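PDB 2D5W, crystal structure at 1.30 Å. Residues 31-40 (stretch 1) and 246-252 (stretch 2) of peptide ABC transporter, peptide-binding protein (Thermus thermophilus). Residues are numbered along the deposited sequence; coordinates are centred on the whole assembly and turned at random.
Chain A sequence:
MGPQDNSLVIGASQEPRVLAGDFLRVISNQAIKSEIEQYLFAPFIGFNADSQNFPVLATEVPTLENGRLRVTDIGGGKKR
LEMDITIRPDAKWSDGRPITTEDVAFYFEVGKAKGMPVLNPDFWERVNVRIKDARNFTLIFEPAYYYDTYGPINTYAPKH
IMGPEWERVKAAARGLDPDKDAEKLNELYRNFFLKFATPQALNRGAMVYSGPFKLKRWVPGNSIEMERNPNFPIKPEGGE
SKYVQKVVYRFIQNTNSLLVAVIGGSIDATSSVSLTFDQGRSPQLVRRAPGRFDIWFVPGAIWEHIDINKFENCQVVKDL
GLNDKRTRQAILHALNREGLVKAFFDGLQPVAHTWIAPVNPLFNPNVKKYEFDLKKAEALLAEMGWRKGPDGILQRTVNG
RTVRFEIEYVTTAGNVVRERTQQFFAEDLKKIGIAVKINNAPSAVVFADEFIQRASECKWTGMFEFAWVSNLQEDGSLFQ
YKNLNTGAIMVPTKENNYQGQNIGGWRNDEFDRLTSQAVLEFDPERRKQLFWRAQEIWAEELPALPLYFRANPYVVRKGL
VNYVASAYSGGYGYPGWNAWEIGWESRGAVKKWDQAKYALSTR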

# COMPACT_ATOMS: atom_id res chain seq x y z
N ALA A 31 -2.08 0.50 4.15
CA ALA A 31 -1.79 1.91 3.93
C ALA A 31 -1.91 2.68 5.25
O ALA A 31 -1.10 3.57 5.52
CB ALA A 31 -2.74 2.49 2.89
N ILE A 32 -2.90 2.35 6.07
CA ILE A 32 -3.07 3.08 7.32
C ILE A 32 -1.87 2.88 8.24
O ILE A 32 -1.45 3.81 8.94
CB ILE A 32 -4.40 2.69 8.06
CG1 ILE A 32 -4.57 3.54 9.33
CG2 ILE A 32 -4.43 1.21 8.40
CD1 ILE A 32 -4.62 5.03 9.09
N LYS A 33 -1.30 1.68 8.24
CA LYS A 33 -0.12 1.39 9.05
C LYS A 33 1.06 2.26 8.61
O LYS A 33 1.75 2.86 9.43
CB LYS A 33 0.21 -0.10 8.94
CG LYS A 33 1.47 -0.56 9.66
CD LYS A 33 1.56 -2.08 9.59
CE LYS A 33 2.88 -2.63 10.12
NZ LYS A 33 3.93 -2.66 9.07
N SER A 34 1.29 2.33 7.30
CA SER A 34 2.38 3.14 6.78
C SER A 34 2.19 4.63 7.07
O SER A 34 3.15 5.33 7.40
CB SER A 34 2.54 2.93 5.28
OG SER A 34 3.19 1.70 5.03
N GLU A 35 0.96 5.12 6.95
CA GLU A 35 0.70 6.53 7.21
C GLU A 35 1.02 6.87 8.67
O GLU A 35 1.72 7.85 8.95
CB GLU A 35 -0.76 6.86 6.92
CG GLU A 35 -1.07 8.34 7.04
CD GLU A 35 -2.55 8.61 6.93
OE1 GLU A 35 -3.24 8.57 7.97
OE2 GLU A 35 -3.02 8.85 5.80
N ILE A 36 0.50 6.08 9.59
CA ILE A 36 0.73 6.31 11.01
C ILE A 36 2.21 6.23 11.33
O ILE A 36 2.73 7.04 12.11
CB ILE A 36 -0.04 5.27 11.86
CG1 ILE A 36 -1.54 5.55 11.76
CG2 ILE A 36 0.42 5.32 13.31
CD1 ILE A 36 -2.40 4.51 12.43
N GLU A 37 2.91 5.28 10.73
CA GLU A 37 4.32 5.13 11.01
C GLU A 37 5.19 6.30 10.58
O GLU A 37 6.32 6.41 11.04
CB GLU A 37 4.83 3.80 10.45
CG GLU A 37 4.31 2.64 11.29
CD GLU A 37 4.84 1.30 10.86
OE1 GLU A 37 4.53 0.30 11.55
OE2 GLU A 37 5.55 1.23 9.84
N GLN A 38 4.69 7.17 9.71
CA GLN A 38 5.48 8.34 9.33
C GLN A 38 5.69 9.20 10.57
O GLN A 38 6.74 9.83 10.73
CB GLN A 38 4.76 9.19 8.29
CG GLN A 38 4.55 8.55 6.95
CD GLN A 38 3.76 9.47 6.07
OE1 GLN A 38 4.29 10.05 5.11
NE2 GLN A 38 2.50 9.66 6.40
N TYR A 39 4.69 9.23 11.45
CA TYR A 39 4.78 10.01 12.67
C TYR A 39 5.79 9.42 13.65
O TYR A 39 6.44 10.15 14.40
CB TYR A 39 3.42 10.10 13.36
CG TYR A 39 2.39 10.91 12.61
CD1 TYR A 39 1.71 10.39 11.51
CD2 TYR A 39 2.14 12.24 12.97
CE1 TYR A 39 0.80 11.17 10.79
CE2 TYR A 39 1.24 13.02 12.26
CZ TYR A 39 0.57 12.48 11.17
OH TYR A 39 -0.30 13.28 10.45
N LEU A 40 5.93 8.10 13.60
CA LEU A 40 6.79 7.35 14.52
C LEU A 40 8.19 7.02 14.03
O LEU A 40 9.09 6.80 14.85
CB LEU A 40 6.09 6.04 14.89
CG LEU A 40 4.73 6.15 15.57
CD1 LEU A 40 4.06 4.78 15.62
CD2 LEU A 40 4.90 6.71 16.98
N LYS A 246 0.80 16.17 20.82
CA LYS A 246 0.14 14.88 20.91
C LYS A 246 -0.64 14.65 19.63
O LYS A 246 -1.25 15.58 19.09
CB LYS A 246 -0.84 14.85 22.09
CG LYS A 246 -0.19 14.87 23.46
CD LYS A 246 -1.23 14.70 24.56
CE LYS A 246 -0.60 14.67 25.94
NZ LYS A 246 -1.62 14.50 27.01
N VAL A 247 -0.60 13.42 19.13
CA VAL A 247 -1.32 13.03 17.93
C VAL A 247 -2.08 11.76 18.27
O VAL A 247 -1.49 10.79 18.76
CB VAL A 247 -0.38 12.72 16.74
CG1 VAL A 247 -1.20 12.26 15.54
CG2 VAL A 247 0.43 13.96 16.38
N VAL A 248 -3.38 11.77 18.04
CA VAL A 248 -4.20 10.60 18.32
C VAL A 248 -4.99 10.18 17.10
O VAL A 248 -5.71 10.99 16.51
CB VAL A 248 -5.21 10.89 19.46
CG1 VAL A 248 -6.10 9.67 19.69
CG2 VAL A 248 -4.47 11.24 20.74
N TYR A 249 -4.83 8.92 16.71
CA TYR A 249 -5.60 8.36 15.61
C TYR A 249 -6.80 7.67 16.24
O TYR A 249 -6.64 6.86 17.16
CB TYR A 249 -4.78 7.33 14.84
CG TYR A 249 -4.09 7.87 13.61
CD1 TYR A 249 -4.61 7.64 12.34
CD2 TYR A 249 -2.91 8.60 13.72
CE1 TYR A 249 -3.97 8.13 11.21
CE2 TYR A 249 -2.26 9.09 12.60
CZ TYR A 249 -2.80 8.86 11.34
OH TYR A 249 -2.15 9.35 10.24
N ARG A 250 -7.99 8.02 15.78
CA ARG A 250 -9.23 7.42 16.27
C ARG A 250 -9.75 6.54 15.14
O ARG A 250 -9.86 6.99 14.00
CB ARG A 250 -10.26 8.49 16.61
CG ARG A 250 -10.04 9.16 17.96
CD ARG A 250 -11.15 10.16 18.24
NE ARG A 250 -12.47 9.54 18.18
CZ ARG A 250 -13.61 10.23 18.19
NH1 ARG A 250 -14.77 9.59 18.13
NH2 ARG A 250 -13.59 11.55 18.26
N PHE A 251 -10.07 5.29 15.47
CA PHE A 251 -10.55 4.34 14.48
C PHE A 251 -12.04 4.06 14.58
O PHE A 251 -12.54 3.66 15.63
CB PHE A 251 -9.77 3.03 14.64
CG PHE A 251 -8.29 3.21 14.55
CD1 PHE A 251 -7.70 3.59 13.35
CD2 PHE A 251 -7.49 3.06 15.68
CE1 PHE A 251 -6.33 3.83 13.27
CE2 PHE A 251 -6.11 3.30 15.60
CZ PHE A 251 -5.54 3.68 14.40
N ILE A 252 -12.74 4.29 13.47
CA ILE A 252 -14.17 4.04 13.38
C ILE A 252 -14.35 3.27 12.08
O ILE A 252 -14.27 3.84 10.99
CB ILE A 252 -14.97 5.37 13.37
CG1 ILE A 252 -14.67 6.16 14.65
CG2 ILE A 252 -16.46 5.08 13.27
CD1 ILE A 252 -15.35 7.52 14.72
O HOH W 1 -1.93 11.82 8.84

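A tyrosine is well suited to joining the apolar interior of a protein to its polar groups, because its ring can pack like a hydrocarbon while its hydroxyl takes part in hydrogen bonds. The contact between the helix of the first stretch and the strand of residues 246-251 is a compact example. The two segments lie more than 200 residues apart in sequence and run nearly antiparallel, at 169°, with their axes 10.8 Å apart at closest approach. That spacing is bridged by side chains, and Tyr249 has the largest share of the buried surface.

At the apolar centre, Ile36 lies over one face of the Tyr249 ring. Ile36 CG1 is 3.5 Å from the centroid of the Tyr249 ring and only 8° off the ring normal, so the methylene sits almost squarely above the π system in a CH-π contact. The CA-to-CB bond of Ile36 points sideways to the strand, yet the end of the side chain comes nearer, and Ile36 CD1 reaches CZ of Phe251 at 3.8 Å, meeting that ring at its edge. One helical turn earlier, Ile32 follows the same pattern: Ile32 CD1 packs 3.8 Å from CE1 of Tyr249, and Ile32 CG1 lies 4.3 Å from CE1 of Phe251. Two isoleucines four residues apart thus each touch the aromatic rings of Tyr249 and Phe251, two positions apart on the strand, while the intervening Arg250 makes no contact with the helix.

Toward the other end, Tyr39 extends the apolar packing. Tyr39 CE2 lies 4.2 Å from Val247 CG1, and the CA-to-CB bond of Val247 points toward the helix. Tyr39 and Tyr249 form an offset edge-to-face pair, with centroids 6.0 Å apart and planes at 80°; the edge of Tyr249 is directed toward the face of Tyr39. This arrangement brings CE1 of Tyr39 within 4.1 Å of CE2 of Tyr249 without stacking the rings.

The polar edge gathers around the hydroxyl of Tyr249. Glu35 points its CA-to-CB bond toward the strand and extends with chi1 and chi2 both t, so that its carboxylate meets the tyrosine near the plane of the ring. The hydroxyl OH of Tyr249 donates a short hydrogen bond of 2.6 Å to OE1 of Glu35, the one direct hydrogen bond between the two stretches. The same oxygen also accepts from a water whose O lies 2.8 Å from Tyr249 OH and 2.7 Å from Tyr39 OH, so that the water links the two tyrosines. One hydroxyl therefore both donates and accepts, while its ring remains packed among apolar neighbours.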